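Local coordinates for protein mandelate racemase/muconate lactonizing enzyme (Jannaschia sp., PDB 4J3Z) that probably catalyses a metal-assisted isomerisation begun by proton abstraction next to a carboxylate, as in the enolase superfamily, its substrate being unassigned, at residues Thr259-Thr264 and Leu284-Gly289; Arg125-Thr130 and Asn330-Glu335; Phe10-Pro15 and Arg22-Val27; Lys224-Tyr229 and Thr253-Ala258; Thr145-Ala150 and Ile186-Arg191. One frame throughout, in Å; residues are numbered along the deposited sequence.

Contact 1. Residues Thr259-Thr264 and Leu284-Gly289; sequences TGERLT and LGRAGG
Two hydrogen bonds join T264 and E261 to R286, and both use peptide oxygens. The hydroxyl T264 OG1 donates to R286 O at 2.6 Å, approaching at a tilt of 32° to the carbonyl plane; OG1 stands anti to its own backbone N (chi1 -168°), which turns it to this carbonyl. In the other bond R286 NH1 donates to E261 O over 3.2 Å, nearly straight at 160°, and the oxygen lies at the edge of the guanidinium in its plane. Extended through chi1 and chi2, the arginine chain lays R286 CD 3.4 Å from E261 O; the bend at chi3 then turns NH1 to that oxygen.

The first segment starts on the last residue of strand 257-259 and the second comes shortly after strand 279-280, both at the carboxyl ends of the barrel strands, the rim where enolase-superfamily barrels hold their active site.

Van der Waals contacts fill in the remainder. R262 lies alongside R286 and points the same way, its CG 3.7 Å from R286 NH1, while its own guanidinium goes to E236 in a salt bridge. L263 O rests 3.9 Å from A287 CA.

Electrostatics are looser: E261 OE2 and R286 NH1 are 4.5 Å apart, beyond a salt bridge. R86 of a second subunit donates to R262 O.

Contact 2. Residues Arg125-Thr130 and Asn330-Glu335; sequences RIRAYT and NLLMVE
The ring of Y129 lies against E335 and M333, and here the packing is tight and buried. E335 CA sits over one face, 3.8 Å from the Y129 ring centroid and 21° off its normal, a CH-pi contact. M333 SD approaches obliquely, 4.3 Å from the Y129 centroid, as a Met-aromatic contact. The phenol oxygen Y129 OH reaches E335 CB at 3.2 Å. A leucine in place of Y129 would probably uncover E335 CA and leave the M333 thioether free to turn.

Beneath these side chains the strands pair in parallel, A128 with V334 and Y129 with E335. V334 N donates to R127 O at 3.0 Å and Y129 N to V334 O at 3.1 Å, closing the barrel by joining its first strand, 125-131, to its last, 334-336.

Toward R127 and L331, both partly exposed, the contact nears solvent, though its atoms still meet closely. M333, bent at chi3 (88°), lays its CE over the centre of the R127 guanidinium, 3.6 Å from R127 CZ, while the L332 side chain lies alongside that of R127. The I126 and L331 side chains cross at about a right angle, I126 CG1 3.4 Å from L331 CD2.

The charged ends look beyond the pair: R127 to D205, E335 to L311 N and K166. The chemistry thus implies that backbone hydrogen bonds and carbon contacts close this seam, while the ionic groups tie it to neighbouring parts of the barrel.

Contact 3. Residues Phe10-Pro15 and Arg22-Val27; sequences FAVAPP and RYWLLV
F10 forms a hydrogen-bonded antiparallel pair with L26: F10 N donates to L26 O at 2.7 Å, almost straight at 177°, and L26 N returns a bond to F10 O at 2.9 Å. A11 faces L25 in a non-hydrogen-bonded pair, its methyl on the other side of the sheet from F10 and V12. V12 repeats the two-bond pairing with W24, V12 N to W24 O at 2.9 Å and W24 N to V12 O at 2.8 Å. This ladder is the hairpin of strands 4-12 and 24-31 in the three-stranded sheet of the N-terminal domain. Beyond V12 the strand pairing gives out, A13 CA still lying near R22 O.

P14 then places CD 3.4 Å from R22 O and sets CG over one face of the W24 indole, 3.8 Å from the six-membered ring centroid and 22° off its normal. F341 and H342 also meet W24. From that position a C-H of the proline ring can meet the electron-rich indole face, consistent with an attractive CH-pi contact at the loop end of the hairpin.

Contact 4. Residues Lys224-Tyr229 and Thr253-Ala258; sequences KAIEPY and TSIPIA
The carboxylate of E227 is met at one oxygen by T253 and S254 from opposite faces of its plane. T253 OG1 donates to E227 OE2 at 2.6 Å on the anti side, 24° out of the plane; a chi1 of -163° swings this hydroxyl away from the T253 backbone N and toward the glutamate. S254 N comes to the same OE2 at 3.2 Å, 37° from the carboxylate plane, and its N-H points well at the oxygen. At the other oxygen, K224 NZ uses the syn lone pair of E227 OE1 at 3.1 Å in a salt bridge within the same segment. The Y229 ring has I226 CA at its edge.

Topologically, the end of helix 216-226 here meets the turn that leads from helix 246-252 into strand 257-259, at the amino-terminal end of the barrel strands.

Apolar contacts lie beside the polar ones. I255 CD1 lies 3.8 Å from I226 CG1, the two side chains crossing at about a right angle, and 3.7 Å from E227 CG. Replacing E227 with alanine is likely to leave T253 OG1 and S254 N without this acceptor and K224 without its charge partner. S254 also packs on K224 of a neighbouring subunit.

Contact 5. Residues Thr145-Ala150 and Ile186-Arg191; sequences TSPEMA and IDLSAR
The R191 side chain crosses P147 obliquely where two outer helices of the barrel, 147-159 and 183-200, pack at the surface. The arginine can be followed outward against the proline. Its CB is 4.0 Å from P147 CG. CG, set anti to the carbonyl carbon (chi1 -84°), and CD carry the chain on, and a bend at chi3 (47°) folds the tip back, bringing R191 NE to 3.8 Å from the same P147 CG. CZ follows, and at the tip R191 NH2 is 3.5 Å from P147 CG and nearly as close to CD. The other terminal nitrogen, NH1, turns to D187 of its own helix in a long ion pair.

L188 adds the second point of contact, its CD1 resting 3.7 Å from T145 O. Behind P147, the helix start is fixed by S146 at the N-cap, whose OG accepts from M149 N. P147 also packs on F192 and A195 of helix 183-200. E148 OE2 stands near the guanidinium plane at its edge, 4.4 Å from R191 NH2, beyond a salt bridge.

Overall arrangement
From the N terminus, contact 3 comes first, closing a short hairpin in the N-terminal domain before any other contact opens. Contact 2 then opens at 125-130 and closes some 200 residues later at 330-335, joining the first and last barrel strands. Nested inside that loop, in series and without crossing, are contact 5 between two outer helices, contact 4 between a helix end and the approach to strand 257-259, and contact 1 beyond that strand's carboxyl end. Contacts 4 and 1 adjoin in sequence, yet their centres lie about 24 Å apart. Contacts 4 and 5 touch directly, A225 CB lying 3.4 Å from I186 CG2. Contacts 2 and 3 sit on opposite sides of the chain's centre.

Contact 1. Residues Thr259-Thr264 and Leu284-Gly289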
# COMPACT_ATOMS: atom_id res chain seq x y z
N THR D 259 -17.36 -17.05 4.00
CA THR D 259 -17.78 -16.39 5.22
C THR D 259 -19.05 -15.54 5.07
O THR D 259 -19.58 -15.41 4.03
CB THR D 259 -16.63 -15.57 5.80
OG1 THR D 259 -16.77 -15.46 7.19
CG2 THR D 259 -16.52 -14.24 5.17
N GLY D 260 -19.47 -14.93 6.15
CA GLY D 260 -20.58 -14.02 6.13
C GLY D 260 -21.93 -14.41 6.66
O GLY D 260 -22.82 -13.68 6.52
N GLU D 261 -22.06 -15.56 7.27
CA GLU D 261 -23.32 -15.98 7.91
C GLU D 261 -23.64 -15.16 9.15
O GLU D 261 -24.81 -14.98 9.50
CB GLU D 261 -23.33 -17.49 8.23
CG GLU D 261 -22.82 -17.86 9.61
CD GLU D 261 -23.49 -19.09 10.18
OE1 GLU D 261 -23.10 -20.22 9.80
OE2 GLU D 261 -24.42 -18.94 11.02
N ARG D 262 -22.59 -14.63 9.79
CA ARG D 262 -22.76 -13.82 10.98
C ARG D 262 -22.65 -12.32 10.66
O ARG D 262 -22.72 -11.47 11.55
CB ARG D 262 -21.82 -14.28 12.09
CG ARG D 262 -22.23 -15.62 12.69
CD ARG D 262 -21.36 -16.06 13.86
NE ARG D 262 -20.16 -16.75 13.40
CZ ARG D 262 -19.17 -17.18 14.18
NH1 ARG D 262 -19.22 -17.01 15.50
NH2 ARG D 262 -18.12 -17.78 13.63
N LEU D 263 -22.51 -12.01 9.37
CA LEU D 263 -22.45 -10.62 8.91
C LEU D 263 -23.82 -10.08 8.51
O LEU D 263 -24.67 -10.81 8.01
CB LEU D 263 -21.46 -10.47 7.75
CG LEU D 263 -19.99 -10.86 7.96
CD1 LEU D 263 -19.21 -10.61 6.68
CD2 LEU D 263 -19.36 -10.10 9.12
N THR D 264 -24.01 -8.78 8.74
CA THR D 264 -25.24 -8.10 8.39
C THR D 264 -24.93 -6.78 7.69
O THR D 264 -23.97 -6.10 8.03
CB THR D 264 -26.15 -7.89 9.63
OG1 THR D 264 -27.45 -7.49 9.21
CG2 THR D 264 -25.59 -6.85 10.59
N LEU D 284 -29.98 -14.85 5.01
CA LEU D 284 -30.88 -13.79 4.57
C LEU D 284 -31.70 -13.17 5.70
O LEU D 284 -31.99 -11.98 5.67
CB LEU D 284 -31.77 -14.26 3.42
CG LEU D 284 -31.34 -13.87 1.99
CD1 LEU D 284 -29.83 -13.82 1.81
CD2 LEU D 284 -31.96 -14.81 0.97
N GLY D 285 -32.05 -13.99 6.69
CA GLY D 285 -32.83 -13.53 7.85
C GLY D 285 -32.05 -12.69 8.84
O GLY D 285 -32.60 -12.27 9.86
N ARG D 286 -30.77 -12.45 8.54
CA ARG D 286 -29.89 -11.60 9.33
C ARG D 286 -29.29 -10.47 8.48
O ARG D 286 -29.22 -9.32 8.93
CB ARG D 286 -28.77 -12.44 9.94
CG ARG D 286 -27.54 -11.67 10.42
CD ARG D 286 -26.57 -12.58 11.16
NE ARG D 286 -27.12 -13.03 12.43
CZ ARG D 286 -26.78 -14.16 13.06
NH1 ARG D 286 -25.88 -15.00 12.53
NH2 ARG D 286 -27.35 -14.47 14.22
N ALA D 287 -28.85 -10.82 7.27
CA ALA D 287 -28.11 -9.91 6.38
C ALA D 287 -28.85 -8.63 6.01
O ALA D 287 -28.23 -7.62 5.68
CB ALA D 287 -27.67 -10.63 5.12
N GLY D 288 -30.18 -8.68 6.05
CA GLY D 288 -30.99 -7.53 5.66
C GLY D 288 -32.07 -7.87 4.66
O GLY D 288 -32.78 -6.98 4.18
N GLY D 289 -32.20 -9.16 4.34
CA GLY D 289 -33.28 -9.65 3.48
C GLY D 289 -32.91 -9.98 2.05
O GLY D 289 -31.74 -9.97 1.67

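Contact 2. Residues Arg125-Thr130 and Asn330-Glu335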
# COMPACT_ATOMS: atom_id res chain seq x y z
N ARG D 125 -31.87 -24.58 -12.78
CA ARG D 125 -31.72 -25.40 -11.61
C ARG D 125 -30.55 -24.83 -10.81
O ARG D 125 -29.62 -24.25 -11.39
CB ARG D 125 -31.43 -26.86 -11.99
CG ARG D 125 -32.65 -27.70 -12.36
CD ARG D 125 -32.36 -29.21 -12.23
NE ARG D 125 -31.02 -29.54 -12.71
CZ ARG D 125 -30.34 -30.64 -12.40
NH1 ARG D 125 -29.12 -30.81 -12.90
NH2 ARG D 125 -30.87 -31.58 -11.60
N ILE D 126 -30.61 -25.02 -9.50
CA ILE D 126 -29.64 -24.44 -8.58
C ILE D 126 -28.91 -25.54 -7.81
O ILE D 126 -29.54 -26.46 -7.27
CB ILE D 126 -30.33 -23.41 -7.66
CG1 ILE D 126 -30.18 -22.00 -8.24
CG2 ILE D 126 -29.82 -23.45 -6.23
CD1 ILE D 126 -31.21 -21.66 -9.29
N ARG D 127 -27.58 -25.43 -7.77
CA ARG D 127 -26.74 -26.43 -7.13
C ARG D 127 -26.90 -26.34 -5.63
O ARG D 127 -26.97 -25.24 -5.07
CB ARG D 127 -25.27 -26.26 -7.52
CG ARG D 127 -24.39 -27.46 -7.19
CD ARG D 127 -22.98 -27.26 -7.72
NE ARG D 127 -21.98 -27.99 -6.94
CZ ARG D 127 -20.68 -27.72 -6.95
NH1 ARG D 127 -20.22 -26.72 -7.69
NH2 ARG D 127 -19.84 -28.44 -6.21
N ALA D 128 -26.99 -27.50 -4.98
CA ALA D 128 -27.26 -27.59 -3.55
C ALA D 128 -26.28 -28.52 -2.84
O ALA D 128 -25.82 -29.51 -3.41
CB ALA D 128 -28.68 -28.07 -3.32
N TYR D 129 -25.97 -28.20 -1.59
CA TYR D 129 -25.22 -29.12 -0.73
C TYR D 129 -25.96 -29.37 0.58
O TYR D 129 -27.08 -28.90 0.77
CB TYR D 129 -23.80 -28.62 -0.46
CG TYR D 129 -23.70 -27.40 0.45
CD1 TYR D 129 -23.63 -27.54 1.84
CD2 TYR D 129 -23.63 -26.11 -0.09
CE1 TYR D 129 -23.52 -26.43 2.66
CE2 TYR D 129 -23.51 -25.00 0.73
CZ TYR D 129 -23.45 -25.16 2.10
OH TYR D 129 -23.34 -24.06 2.91
N THR D 130 -25.32 -30.12 1.48
CA THR D 130 -25.87 -30.41 2.80
C THR D 130 -24.75 -30.65 3.83
O THR D 130 -23.60 -30.89 3.47
CB THR D 130 -26.83 -31.62 2.72
OG1 THR D 130 -27.39 -31.91 4.01
CG2 THR D 130 -26.10 -32.85 2.19
N ASN D 330 -23.60 -15.35 -10.32
CA ASN D 330 -22.45 -15.73 -9.51
C ASN D 330 -22.79 -16.72 -8.39
O ASN D 330 -21.98 -16.94 -7.49
CB ASN D 330 -21.77 -14.48 -8.92
CG ASN D 330 -22.69 -13.70 -8.00
OD1 ASN D 330 -23.90 -13.64 -8.21
ND2 ASN D 330 -22.11 -13.08 -6.97
N LEU D 331 -23.98 -17.31 -8.44
CA LEU D 331 -24.36 -18.31 -7.45
C LEU D 331 -23.49 -19.56 -7.54
O LEU D 331 -23.35 -20.15 -8.61
CB LEU D 331 -25.83 -18.71 -7.60
CG LEU D 331 -26.30 -19.65 -6.49
CD1 LEU D 331 -26.80 -18.85 -5.29
CD2 LEU D 331 -27.37 -20.59 -7.00
N LEU D 332 -22.90 -19.96 -6.42
CA LEU D 332 -22.20 -21.24 -6.35
C LEU D 332 -23.15 -22.37 -5.89
O LEU D 332 -23.34 -23.35 -6.62
CB LEU D 332 -20.96 -21.14 -5.47
CG LEU D 332 -20.16 -22.43 -5.25
CD1 LEU D 332 -19.50 -22.94 -6.52
CD2 LEU D 332 -19.15 -22.19 -4.15
N MET D 333 -23.74 -22.23 -4.70
CA MET D 333 -24.69 -23.23 -4.18
C MET D 333 -25.46 -22.75 -2.96
O MET D 333 -24.94 -21.97 -2.15
CB MET D 333 -23.98 -24.56 -3.84
CG MET D 333 -22.82 -24.43 -2.85
SD MET D 333 -21.84 -25.93 -2.69
CE MET D 333 -20.64 -25.70 -3.99
N VAL D 334 -26.70 -23.22 -2.84
CA VAL D 334 -27.50 -23.05 -1.63
C VAL D 334 -27.19 -24.17 -0.62
O VAL D 334 -27.09 -25.33 -0.99
CB VAL D 334 -29.02 -23.07 -1.92
CG1 VAL D 334 -29.46 -21.81 -2.64
CG2 VAL D 334 -29.42 -24.32 -2.71
N GLU D 335 -27.03 -23.79 0.65
CA GLU D 335 -26.98 -24.74 1.77
C GLU D 335 -28.38 -25.26 2.01
O GLU D 335 -29.33 -24.46 2.03
CB GLU D 335 -26.50 -24.02 3.03
CG GLU D 335 -26.29 -24.90 4.26
CD GLU D 335 -25.61 -24.16 5.40
OE1 GLU D 335 -25.92 -22.96 5.62
OE2 GLU D 335 -24.75 -24.76 6.08

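Contact 3. Residues Phe10-Pro15 and Arg22-Val27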
# COMPACT_ATOMS: atom_id res chain seq x y z
N PHE D 10 -44.54 -16.47 14.72
CA PHE D 10 -44.55 -17.87 15.16
C PHE D 10 -43.16 -18.31 15.64
O PHE D 10 -42.17 -18.20 14.91
CB PHE D 10 -44.98 -18.81 14.02
CG PHE D 10 -46.41 -18.62 13.57
CD1 PHE D 10 -47.45 -19.27 14.23
CD2 PHE D 10 -46.72 -17.80 12.49
CE1 PHE D 10 -48.77 -19.11 13.82
CE2 PHE D 10 -48.03 -17.63 12.08
CZ PHE D 10 -49.06 -18.29 12.74
N ALA D 11 -43.10 -18.79 16.88
CA ALA D 11 -41.88 -19.38 17.40
C ALA D 11 -42.02 -20.89 17.27
O ALA D 11 -42.89 -21.50 17.90
CB ALA D 11 -41.66 -18.98 18.84
N VAL D 12 -41.18 -21.50 16.44
CA VAL D 12 -41.35 -22.91 16.10
C VAL D 12 -40.18 -23.77 16.59
O VAL D 12 -39.03 -23.47 16.34
CB VAL D 12 -41.57 -23.09 14.57
CG1 VAL D 12 -41.79 -24.56 14.25
CG2 VAL D 12 -42.79 -22.29 14.10
N ALA D 13 -40.50 -24.85 17.31
CA ALA D 13 -39.49 -25.82 17.76
C ALA D 13 -39.40 -26.98 16.77
O ALA D 13 -40.37 -27.72 16.60
CB ALA D 13 -39.83 -26.35 19.15
N PRO D 14 -38.26 -27.11 16.08
CA PRO D 14 -38.03 -28.32 15.30
C PRO D 14 -37.99 -29.53 16.22
O PRO D 14 -37.38 -29.45 17.30
CB PRO D 14 -36.66 -28.08 14.68
CG PRO D 14 -36.56 -26.60 14.57
CD PRO D 14 -37.22 -26.09 15.82
N PRO D 15 -38.64 -30.64 15.83
CA PRO D 15 -38.51 -31.86 16.62
C PRO D 15 -37.09 -32.42 16.56
O PRO D 15 -36.31 -32.00 15.69
CB PRO D 15 -39.50 -32.83 15.96
CG PRO D 15 -39.72 -32.30 14.58
CD PRO D 15 -39.58 -30.81 14.70
N ARG D 22 -32.56 -24.87 17.63
CA ARG D 22 -33.50 -24.97 18.75
C ARG D 22 -34.89 -24.44 18.41
O ARG D 22 -35.90 -25.05 18.78
CB ARG D 22 -32.97 -24.23 19.98
CG ARG D 22 -32.15 -25.07 20.95
CD ARG D 22 -32.31 -24.52 22.36
NE ARG D 22 -31.44 -25.16 23.34
CZ ARG D 22 -30.24 -24.70 23.70
NH1 ARG D 22 -29.76 -23.59 23.17
NH2 ARG D 22 -29.52 -25.36 24.60
N TYR D 23 -34.94 -23.29 17.73
CA TYR D 23 -36.20 -22.67 17.31
C TYR D 23 -36.04 -21.87 16.03
O TYR D 23 -34.97 -21.33 15.75
CB TYR D 23 -36.75 -21.77 18.41
CG TYR D 23 -35.82 -20.67 18.86
CD1 TYR D 23 -35.65 -19.51 18.10
CD2 TYR D 23 -35.12 -20.77 20.06
CE1 TYR D 23 -34.80 -18.50 18.51
CE2 TYR D 23 -34.27 -19.76 20.48
CZ TYR D 23 -34.11 -18.63 19.70
OH TYR D 23 -33.27 -17.63 20.11
N TRP D 24 -37.12 -21.79 15.25
CA TRP D 24 -37.18 -20.88 14.10
C TRP D 24 -38.14 -19.74 14.41
O TRP D 24 -39.12 -19.94 15.13
CB TRP D 24 -37.64 -21.60 12.84
CG TRP D 24 -36.79 -22.77 12.44
CD1 TRP D 24 -35.44 -22.92 12.62
CD2 TRP D 24 -37.24 -23.96 11.77
NE1 TRP D 24 -35.03 -24.13 12.10
CE2 TRP D 24 -36.11 -24.78 11.57
CE3 TRP D 24 -38.49 -24.41 11.33
CZ2 TRP D 24 -36.20 -26.03 10.96
CZ3 TRP D 24 -38.57 -25.65 10.70
CH2 TRP D 24 -37.43 -26.45 10.53
N LEU D 25 -37.85 -18.56 13.86
CA LEU D 25 -38.68 -17.38 14.07
C LEU D 25 -39.34 -16.94 12.77
O LEU D 25 -38.71 -16.29 11.92
CB LEU D 25 -37.84 -16.24 14.64
CG LEU D 25 -37.64 -16.15 16.15
CD1 LEU D 25 -36.24 -15.61 16.47
CD2 LEU D 25 -38.72 -15.27 16.76
N LEU D 26 -40.62 -17.27 12.63
CA LEU D 26 -41.35 -16.98 11.40
C LEU D 26 -42.33 -15.83 11.58
O LEU D 26 -42.98 -15.73 12.62
CB LEU D 26 -42.09 -18.21 10.90
CG LEU D 26 -41.38 -19.57 10.82
CD1 LEU D 26 -42.27 -20.55 10.07
CD2 LEU D 26 -40.01 -19.47 10.16
N VAL D 27 -42.41 -14.96 10.57
CA VAL D 27 -43.37 -13.85 10.54
C VAL D 27 -44.36 -14.01 9.37
O VAL D 27 -43.98 -14.44 8.28
CB VAL D 27 -42.66 -12.47 10.47
CG1 VAL D 27 -41.59 -12.34 11.55
CG2 VAL D 27 -42.07 -12.19 9.09

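Contact 4. Residues Lys224-Tyr229 and Thr253-Ala258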
# COMPACT_ATOMS: atom_id res chain seq x y z
N LYS D 224 -3.37 -25.72 6.16
CA LYS D 224 -2.21 -26.46 5.74
C LYS D 224 -2.34 -27.97 5.79
O LYS D 224 -1.77 -28.66 4.98
CB LYS D 224 -0.93 -25.96 6.42
CG LYS D 224 -0.26 -24.78 5.75
CD LYS D 224 -0.37 -24.87 4.25
CE LYS D 224 -0.54 -23.54 3.58
NZ LYS D 224 -0.01 -23.48 2.21
N ALA D 225 -3.11 -28.46 6.75
CA ALA D 225 -3.33 -29.91 6.91
C ALA D 225 -4.36 -30.43 5.93
O ALA D 225 -4.28 -31.58 5.47
CB ALA D 225 -3.74 -30.26 8.33
N ILE D 226 -5.34 -29.60 5.61
CA ILE D 226 -6.43 -30.03 4.73
C ILE D 226 -6.26 -29.68 3.25
O ILE D 226 -7.02 -30.16 2.41
CB ILE D 226 -7.80 -29.53 5.24
CG1 ILE D 226 -7.83 -27.99 5.27
CG2 ILE D 226 -8.10 -30.17 6.60
CD1 ILE D 226 -9.16 -27.39 5.68
N GLU D 227 -5.25 -28.88 2.92
CA GLU D 227 -4.99 -28.54 1.51
C GLU D 227 -4.85 -29.74 0.57
O GLU D 227 -5.49 -29.75 -0.49
CB GLU D 227 -3.78 -27.64 1.37
CG GLU D 227 -4.12 -26.17 1.20
CD GLU D 227 -2.90 -25.31 1.34
OE1 GLU D 227 -1.79 -25.88 1.34
OE2 GLU D 227 -3.05 -24.08 1.47
N PRO D 228 -3.99 -30.73 0.93
CA PRO D 228 -3.84 -31.89 0.04
C PRO D 228 -5.17 -32.53 -0.40
O PRO D 228 -5.20 -33.23 -1.41
CB PRO D 228 -3.03 -32.87 0.89
CG PRO D 228 -2.20 -31.99 1.77
CD PRO D 228 -3.06 -30.80 2.07
N TYR D 229 -6.24 -32.29 0.33
CA TYR D 229 -7.51 -32.84 -0.01
C TYR D 229 -8.39 -31.97 -0.85
O TYR D 229 -9.46 -32.35 -1.19
CB TYR D 229 -8.24 -33.32 1.22
CG TYR D 229 -7.34 -34.05 2.11
CD1 TYR D 229 -6.96 -35.33 1.82
CD2 TYR D 229 -6.80 -33.45 3.21
CE1 TYR D 229 -6.09 -36.00 2.62
CE2 TYR D 229 -5.94 -34.11 4.01
CZ TYR D 229 -5.59 -35.38 3.71
OH TYR D 229 -4.75 -36.03 4.50
N THR D 253 -3.18 -19.45 2.31
CA THR D 253 -3.76 -20.70 1.87
C THR D 253 -4.35 -20.57 0.48
O THR D 253 -4.83 -19.50 0.10
CB THR D 253 -4.77 -21.32 2.89
OG1 THR D 253 -4.99 -22.70 2.57
CG2 THR D 253 -6.10 -20.58 2.90
N SER D 254 -4.24 -21.66 -0.27
CA SER D 254 -4.79 -21.76 -1.61
C SER D 254 -6.27 -22.14 -1.59
O SER D 254 -6.88 -22.27 -2.65
CB SER D 254 -4.01 -22.82 -2.39
OG SER D 254 -4.13 -24.08 -1.77
N ILE D 255 -6.82 -22.34 -0.40
CA ILE D 255 -8.22 -22.75 -0.25
C ILE D 255 -9.10 -21.51 -0.22
O ILE D 255 -8.93 -20.66 0.65
CB ILE D 255 -8.46 -23.54 1.05
CG1 ILE D 255 -7.60 -24.81 1.09
CG2 ILE D 255 -9.94 -23.90 1.19
CD1 ILE D 255 -7.46 -25.39 2.48
N PRO D 256 -10.05 -21.40 -1.17
CA PRO D 256 -10.98 -20.26 -1.16
C PRO D 256 -11.61 -20.03 0.22
O PRO D 256 -11.90 -21.00 0.93
CB PRO D 256 -12.06 -20.66 -2.18
CG PRO D 256 -11.67 -22.00 -2.73
CD PRO D 256 -10.25 -22.28 -2.33
N ILE D 257 -11.80 -18.76 0.60
CA ILE D 257 -12.33 -18.44 1.93
C ILE D 257 -13.78 -17.99 1.87
O ILE D 257 -14.09 -16.96 1.27
CB ILE D 257 -11.46 -17.39 2.69
CG1 ILE D 257 -9.97 -17.75 2.62
CG2 ILE D 257 -11.91 -17.27 4.15
CD1 ILE D 257 -9.55 -18.99 3.40
N ALA D 258 -14.63 -18.76 2.49
CA ALA D 258 -16.03 -18.46 2.58
C ALA D 258 -16.44 -17.99 3.95
O ALA D 258 -15.93 -18.42 4.90
CB ALA D 258 -16.83 -19.63 2.14

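Contact 5. Residues Thr145-Ala150 and Ile186-Arg191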
# COMPACT_ATOMS: atom_id res chain seq x y z
N THR D 145 -17.17 -37.67 15.57
CA THR D 145 -15.71 -37.81 15.55
C THR D 145 -15.28 -38.99 14.69
O THR D 145 -14.20 -39.55 14.87
CB THR D 145 -15.11 -37.94 16.97
OG1 THR D 145 -15.67 -39.08 17.63
CG2 THR D 145 -15.37 -36.68 17.80
N SER D 146 -16.12 -39.35 13.72
CA SER D 146 -15.88 -40.56 12.92
C SER D 146 -15.67 -40.31 11.42
O SER D 146 -16.63 -40.09 10.69
CB SER D 146 -16.99 -41.59 13.16
OG SER D 146 -16.74 -42.77 12.43
N PRO D 147 -14.41 -40.37 10.96
CA PRO D 147 -14.05 -40.20 9.53
C PRO D 147 -14.61 -41.30 8.62
O PRO D 147 -14.87 -41.07 7.44
CB PRO D 147 -12.51 -40.26 9.55
CG PRO D 147 -12.11 -40.02 10.96
CD PRO D 147 -13.21 -40.56 11.81
N GLU D 148 -14.78 -42.50 9.17
CA GLU D 148 -15.37 -43.61 8.42
C GLU D 148 -16.89 -43.44 8.27
O GLU D 148 -17.44 -43.62 7.19
CB GLU D 148 -15.01 -44.94 9.09
CG GLU D 148 -13.52 -45.14 9.39
CD GLU D 148 -12.98 -44.18 10.45
OE1 GLU D 148 -13.75 -43.80 11.35
OE2 GLU D 148 -11.78 -43.80 10.38
N MET D 149 -17.55 -43.08 9.36
CA MET D 149 -19.00 -42.84 9.35
C MET D 149 -19.37 -41.62 8.48
O MET D 149 -20.40 -41.62 7.82
CB MET D 149 -19.53 -42.67 10.77
CG MET D 149 -19.42 -43.94 11.61
SD MET D 149 -20.05 -43.77 13.29
CE MET D 149 -18.98 -44.94 14.12
N ALA D 150 -18.51 -40.60 8.50
CA ALA D 150 -18.69 -39.43 7.65
C ALA D 150 -18.47 -39.76 6.17
O ALA D 150 -19.16 -39.21 5.31
CB ALA D 150 -17.78 -38.29 8.11
N ILE D 186 -6.70 -30.81 14.30
CA ILE D 186 -6.10 -30.72 12.97
C ILE D 186 -6.06 -32.14 12.41
O ILE D 186 -6.56 -32.42 11.31
CB ILE D 186 -4.69 -30.10 13.05
CG1 ILE D 186 -4.76 -28.69 13.66
CG2 ILE D 186 -4.01 -30.06 11.69
CD1 ILE D 186 -3.47 -28.18 14.27
N ASP D 187 -5.47 -33.03 13.19
CA ASP D 187 -5.52 -34.46 12.92
C ASP D 187 -6.90 -34.93 12.45
O ASP D 187 -7.04 -35.41 11.32
CB ASP D 187 -5.07 -35.22 14.18
CG ASP D 187 -5.02 -36.68 13.96
OD1 ASP D 187 -4.35 -37.11 13.00
OD2 ASP D 187 -5.67 -37.40 14.74
N LEU D 188 -7.92 -34.77 13.30
CA LEU D 188 -9.31 -35.14 12.96
C LEU D 188 -9.86 -34.48 11.68
O LEU D 188 -10.64 -35.09 10.96
CB LEU D 188 -10.25 -34.87 14.14
CG LEU D 188 -11.68 -35.43 14.10
CD1 LEU D 188 -11.68 -36.96 14.10
CD2 LEU D 188 -12.50 -34.90 15.27
N SER D 189 -9.46 -33.23 11.42
CA SER D 189 -9.80 -32.51 10.18
C SER D 189 -9.23 -33.16 8.92
O SER D 189 -9.95 -33.33 7.93
CB SER D 189 -9.31 -31.05 10.24
OG SER D 189 -9.79 -30.39 11.40
N ALA D 190 -7.95 -33.51 8.95
CA ALA D 190 -7.30 -34.21 7.83
C ALA D 190 -7.85 -35.64 7.64
O ALA D 190 -8.22 -36.02 6.52
CB ALA D 190 -5.78 -34.23 8.01
N ARG D 191 -7.92 -36.41 8.71
CA ARG D 191 -8.51 -37.77 8.65
C ARG D 191 -9.90 -37.73 8.05
O ARG D 191 -10.24 -38.55 7.19
CB ARG D 191 -8.55 -38.42 10.04
CG ARG D 191 -7.26 -39.11 10.45
CD ARG D 191 -7.32 -39.62 11.90
NE ARG D 191 -8.56 -40.34 12.21
CZ ARG D 191 -9.03 -40.57 13.44
NH1 ARG D 191 -8.35 -40.14 14.51
NH2 ARG D 191 -10.17 -41.22 13.61